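Local coordinates for protein cyclopropane mycolic acid synthase MmaA2 (Mycobacterium tuberculosis, PDB 1TPY) that converts a double bond at the distal position of an alpha mycolic acid into a cis cyclopropane ring, using a methylene group from S-adenosyl-L-methionine, at residues I136-F139 with E140-H144. Residues are numbered along the deposited sequence; the frame is centred on the assembly and turned at random.
With SAH (S-adenosyl-L-homocysteine), chain C; 16A (cetyl-trimethyl-ammonium), chain D.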
ATOM      1  N   ILE A 136      -2.704  -0.832  -3.279  1.00 21.66           N
ATOM      2  CA  ILE A 136      -1.801   0.233  -2.899  1.00 21.14           C
ATOM      3  C   ILE A 136      -0.978  -0.140  -1.680  1.00 22.04           C
ATOM      4  O   ILE A 136      -1.524  -0.365  -0.602  1.00 22.10           O
ATOM      5  CB  ILE A 136      -2.613   1.509  -2.590  1.00 21.62           C
ATOM      6  CG1 ILE A 136      -3.451   1.883  -3.814  1.00 19.13           C
ATOM      7  CG2 ILE A 136      -1.684   2.642  -2.179  1.00 19.14           C
ATOM      8  CD1 ILE A 136      -4.521   2.909  -3.530  1.00 19.86           C
ATOM      9  N   GLY A 137       0.339  -0.209  -1.860  1.00 22.05           N
ATOM     10  CA  GLY A 137       1.225  -0.528  -0.756  1.00 20.82           C
ATOM     11  C   GLY A 137       1.133  -1.938  -0.208  1.00 21.94           C
ATOM     12  O   GLY A 137       1.567  -2.193   0.912  1.00 22.84           O
ATOM     13  N   ALA A 138       0.583  -2.861  -0.988  1.00 20.92           N
ATOM     14  CA  ALA A 138       0.463  -4.242  -0.539  1.00 21.26           C
ATOM     15  C   ALA A 138       1.507  -5.131  -1.213  1.00 20.35           C
ATOM     16  O   ALA A 138       2.076  -6.021  -0.586  1.00 21.39           O
ATOM     17  CB  ALA A 138      -0.938  -4.770  -0.838  1.00 18.98           C
ATOM     18  N   PHE A 139       1.751  -4.863  -2.490  1.00 19.96           N
ATOM     19  CA  PHE A 139       2.693  -5.621  -3.312  1.00 21.13           C
ATOM     20  C   PHE A 139       4.052  -5.889  -2.655  1.00 22.48           C
ATOM     21  O   PHE A 139       4.604  -6.984  -2.780  1.00 21.81           O
ATOM     22  CB  PHE A 139       2.919  -4.880  -4.629  1.00 19.27           C
ATOM     23  CG  PHE A 139       3.535  -5.726  -5.712  1.00 19.59           C
ATOM     24  CD1 PHE A 139       2.749  -6.618  -6.447  1.00 17.81           C
ATOM     25  CD2 PHE A 139       4.887  -5.611  -6.019  1.00 17.64           C
ATOM     26  CE1 PHE A 139       3.305  -7.382  -7.478  1.00 17.85           C
ATOM     27  CE2 PHE A 139       5.457  -6.374  -7.050  1.00 21.05           C
ATOM     28  CZ  PHE A 139       4.662  -7.262  -7.783  1.00 15.20           C
ATOM     29  N   GLU A 140       4.586  -4.874  -1.977  1.00 22.37           N
ATOM     30  CA  GLU A 140       5.881  -4.969  -1.309  1.00 24.26           C
ATOM     31  C   GLU A 140       5.956  -6.162  -0.351  1.00 25.57           C
ATOM     32  O   GLU A 140       7.042  -6.670  -0.065  1.00 24.81           O
ATOM     33  CB  GLU A 140       6.173  -3.671  -0.544  1.00 24.40           C
ATOM     34  CG  GLU A 140       6.129  -2.399  -1.400  1.00 28.36           C
ATOM     35  CD  GLU A 140       4.749  -1.748  -1.454  1.00 27.22           C
ATOM     36  OE1 GLU A 140       3.743  -2.470  -1.606  1.00 28.43           O
ATOM     37  OE2 GLU A 140       4.674  -0.506  -1.354  1.00 28.90           O
ATOM     38  N   HIS A 141       4.797  -6.602   0.131  1.00 25.20           N
ATOM     39  CA  HIS A 141       4.699  -7.732   1.060  1.00 26.25           C
ATOM     40  C   HIS A 141       4.575  -9.088   0.368  1.00 26.07           C
ATOM     41  O   HIS A 141       4.866 -10.121   0.963  1.00 29.36           O
ATOM     42  CB  HIS A 141       3.476  -7.568   1.966  1.00 23.18           C
ATOM     43  CG  HIS A 141       3.617  -6.496   2.999  1.00 24.30           C
ATOM     44  ND1 HIS A 141       4.454  -6.618   4.087  1.00 23.05           N
ATOM     45  CD2 HIS A 141       3.014  -5.289   3.121  1.00 21.67           C
ATOM     46  CE1 HIS A 141       4.359  -5.533   4.836  1.00 24.99           C
ATOM     47  NE2 HIS A 141       3.492  -4.712   4.273  1.00 23.51           N
ATOM     48  N   PHE A 142       4.127  -9.082  -0.880  1.00 25.81           N
ATOM     49  CA  PHE A 142       3.920 -10.321  -1.620  1.00 24.99           C
ATOM     50  C   PHE A 142       5.109 -11.270  -1.691  1.00 24.61           C
ATOM     51  O   PHE A 142       4.938 -12.484  -1.601  1.00 23.62           O
ATOM     52  CB  PHE A 142       3.443 -10.009  -3.043  1.00 22.89           C
ATOM     53  CG  PHE A 142       2.085  -9.364  -3.107  1.00 22.21           C
ATOM     54  CD1 PHE A 142       1.564  -8.953  -4.326  1.00 20.31           C
ATOM     55  CD2 PHE A 142       1.346  -9.132  -1.952  1.00 20.52           C
ATOM     56  CE1 PHE A 142       0.326  -8.314  -4.400  1.00 21.75           C
ATOM     57  CE2 PHE A 142       0.107  -8.495  -2.017  1.00 21.54           C
ATOM     58  CZ  PHE A 142      -0.403  -8.084  -3.247  1.00 18.50           C
ATOM     59  N   GLY A 143       6.306 -10.718  -1.844  1.00 25.07           N
ATOM     60  CA  GLY A 143       7.491 -11.548  -1.956  1.00 26.81           C
ATOM     61  C   GLY A 143       7.786 -11.752  -3.431  1.00 27.39           C
ATOM     62  O   GLY A 143       6.881 -12.052  -4.209  1.00 28.40           O
ATOM     63  N   HIS A 144       9.040 -11.582  -3.831  1.00 28.17           N
ATOM     64  CA  HIS A 144       9.407 -11.743  -5.236  1.00 30.15           C
ATOM     65  C   HIS A 144       8.991 -13.100  -5.790  1.00 30.75           C
ATOM     66  O   HIS A 144       8.571 -13.205  -6.945  1.00 30.93           O
ATOM     67  CB  HIS A 144      10.920 -11.564  -5.423  1.00 31.80           C
ATOM     68  CG  HIS A 144      11.414 -10.182  -5.121  1.00 34.15           C
ATOM     69  ND1 HIS A 144      10.568  -9.134  -4.828  1.00 34.17           N
ATOM     70  CD2 HIS A 144      12.668  -9.674  -5.083  1.00 35.46           C
ATOM     71  CE1 HIS A 144      11.281  -8.040  -4.622  1.00 34.54           C
ATOM     72  NE2 HIS A 144      12.558  -8.341  -4.771  1.00 34.89           N
TER
HETATM   73  N   SAH C1900      -3.945  -0.307   0.749  1.00 15.42           N
HETATM   74  CA  SAH C1900      -4.008   0.317   2.071  1.00 19.65           C
HETATM   75  CB  SAH C1900      -3.146  -0.446   3.109  1.00 17.13           C
HETATM   76  CG  SAH C1900      -1.661  -0.641   2.803  1.00 18.06           C
HETATM   77  SD  SAH C1900      -0.774  -1.534   4.109  1.00 24.06           S
HETATM   78  C   SAH C1900      -3.562   1.779   2.004  1.00 19.58           C
HETATM   79  O   SAH C1900      -3.060   2.192   0.943  1.00 20.69           O
HETATM   80  OXT SAH C1900      -3.704   2.491   3.016  1.00 23.01           O
HETATM   81  C5' SAH C1900      -0.436  -3.131   3.320  1.00 22.87           C
HETATM   82  C4' SAH C1900      -1.733  -3.936   3.149  1.00 23.44           C
HETATM   83  O4' SAH C1900      -1.592  -5.043   2.226  1.00 25.51           O
HETATM   84  C3' SAH C1900      -2.252  -4.536   4.454  1.00 24.00           C
HETATM   85  O3' SAH C1900      -3.680  -4.363   4.513  1.00 22.97           O
HETATM   86  C2' SAH C1900      -1.869  -5.985   4.352  1.00 24.91           C
HETATM   87  O2' SAH C1900      -2.688  -6.811   5.198  1.00 21.62           O
HETATM   88  C1' SAH C1900      -2.056  -6.228   2.891  1.00 24.29           C
HETATM   89  N9  SAH C1900      -1.353  -7.466   2.351  1.00 24.45           N
HETATM   90  C8  SAH C1900      -0.056  -7.866   2.415  1.00 22.76           C
HETATM   91  N7  SAH C1900       0.233  -8.989   1.839  1.00 24.00           N
HETATM   92  C5  SAH C1900      -1.008  -9.387   1.331  1.00 23.44           C
HETATM   93  C6  SAH C1900      -1.447 -10.516   0.587  1.00 22.51           C
HETATM   94  N6  SAH C1900      -0.626 -11.495   0.215  1.00 23.08           N
HETATM   95  N1  SAH C1900      -2.777 -10.587   0.245  1.00 24.24           N
HETATM   96  C2  SAH C1900      -3.620  -9.597   0.620  1.00 24.75           C
HETATM   97  N3  SAH C1900      -3.324  -8.490   1.321  1.00 23.42           N
HETATM   98  C4  SAH C1900      -1.982  -8.453   1.645  1.00 23.47           C
HETATM   99  C1  16A D1901       6.537   3.962   4.493  1.00 28.91           C
HETATM  100  C2  16A D1901       7.291   2.653   4.258  1.00 29.99           C
HETATM  101  C3  16A D1901       8.563   2.909   3.434  1.00 30.46           C
HETATM  102  C4  16A D1901       9.418   1.682   3.148  1.00 29.63           C
HETATM  103  C5  16A D1901      10.645   2.101   2.323  1.00 28.27           C
HETATM  104  C6  16A D1901      11.613   0.968   1.949  1.00 27.62           C
HETATM  105  C7  16A D1901      12.364   0.226   3.083  1.00 26.89           C
HETATM  106  C8  16A D1901      12.947  -1.175   2.773  1.00 27.69           C
HETATM  107  C9  16A D1901      11.996  -2.210   2.126  1.00 27.18           C
HETATM  108  C10 16A D1901      10.779  -2.656   2.971  1.00 26.67           C
HETATM  109  C11 16A D1901       9.606  -3.299   2.190  1.00 28.97           C
HETATM  110  C12 16A D1901       8.263  -3.335   2.937  1.00 31.66           C
HETATM  111  C13 16A D1901       7.312  -2.229   2.465  1.00 33.07           C
HETATM  112  C14 16A D1901       6.022  -2.217   3.281  1.00 35.34           C
HETATM  113  C15 16A D1901       5.269  -0.925   2.920  1.00 36.54           C
HETATM  114  C16 16A D1901       4.040  -0.814   3.844  1.00 37.00           C
HETATM  115  N1  16A D1901       3.019   0.321   3.886  1.00 37.05           N
HETATM  116  C17 16A D1901       1.989   0.444   4.738  1.00 37.68           C
HETATM  117  C18 16A D1901       3.714   1.661   3.986  1.00 36.84           C
HETATM  118  C19 16A D1901       2.301   0.366   2.556  1.00 36.17           C
HETATM  119  O   HOH W   1       7.016  -8.117  -2.852  1.00 25.16           O
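Between the cofactor site and a pocket holding cetyl-trimethyl-ammonium, consistent with an acyl-substrate site, runs a tight turn from Ile136 into a short helix, where Phe139 and Phe142 meet. The Phe142 ring receives Phe139 CA over one face in a CH-pi contact, 3.6 Å from the centroid and nearly along the normal. Its edge meets the adenine of S-adenosyl-L-homocysteine (SAH), with Phe142 CE2 3.6 Å from SAH C5. Phe139 carries CG anti to its N (chi1 -163°), sending its ring past that of Phe142, planes at 61°. Two backbone hydrogen bonds close the turn, His141 N to Ala138 O and Phe142 N to Phe139 O; a water links Phe139 O with N of Gly143, which leaves helical geometry with positive phi. Glu140, bent at chi2 (90°), folds its carboxylate back toward Gly137, OE1 in close contact with Gly137 C (3.0 Å) and OE2 hydrogen-bonded to Ile169 N. His141 lies between the two ligands: CB is 3.5 Å from SAH N7, and NE2, hydrogen-bonded to Tyr16 OH, is 3.7 Å from 16A C14. Ile136 ends strand 132-136, its O accepting a hydrogen bond from the SAH amino nitrogen (2.8 Å); Phe139 and Glu140 pack on strand 163-171.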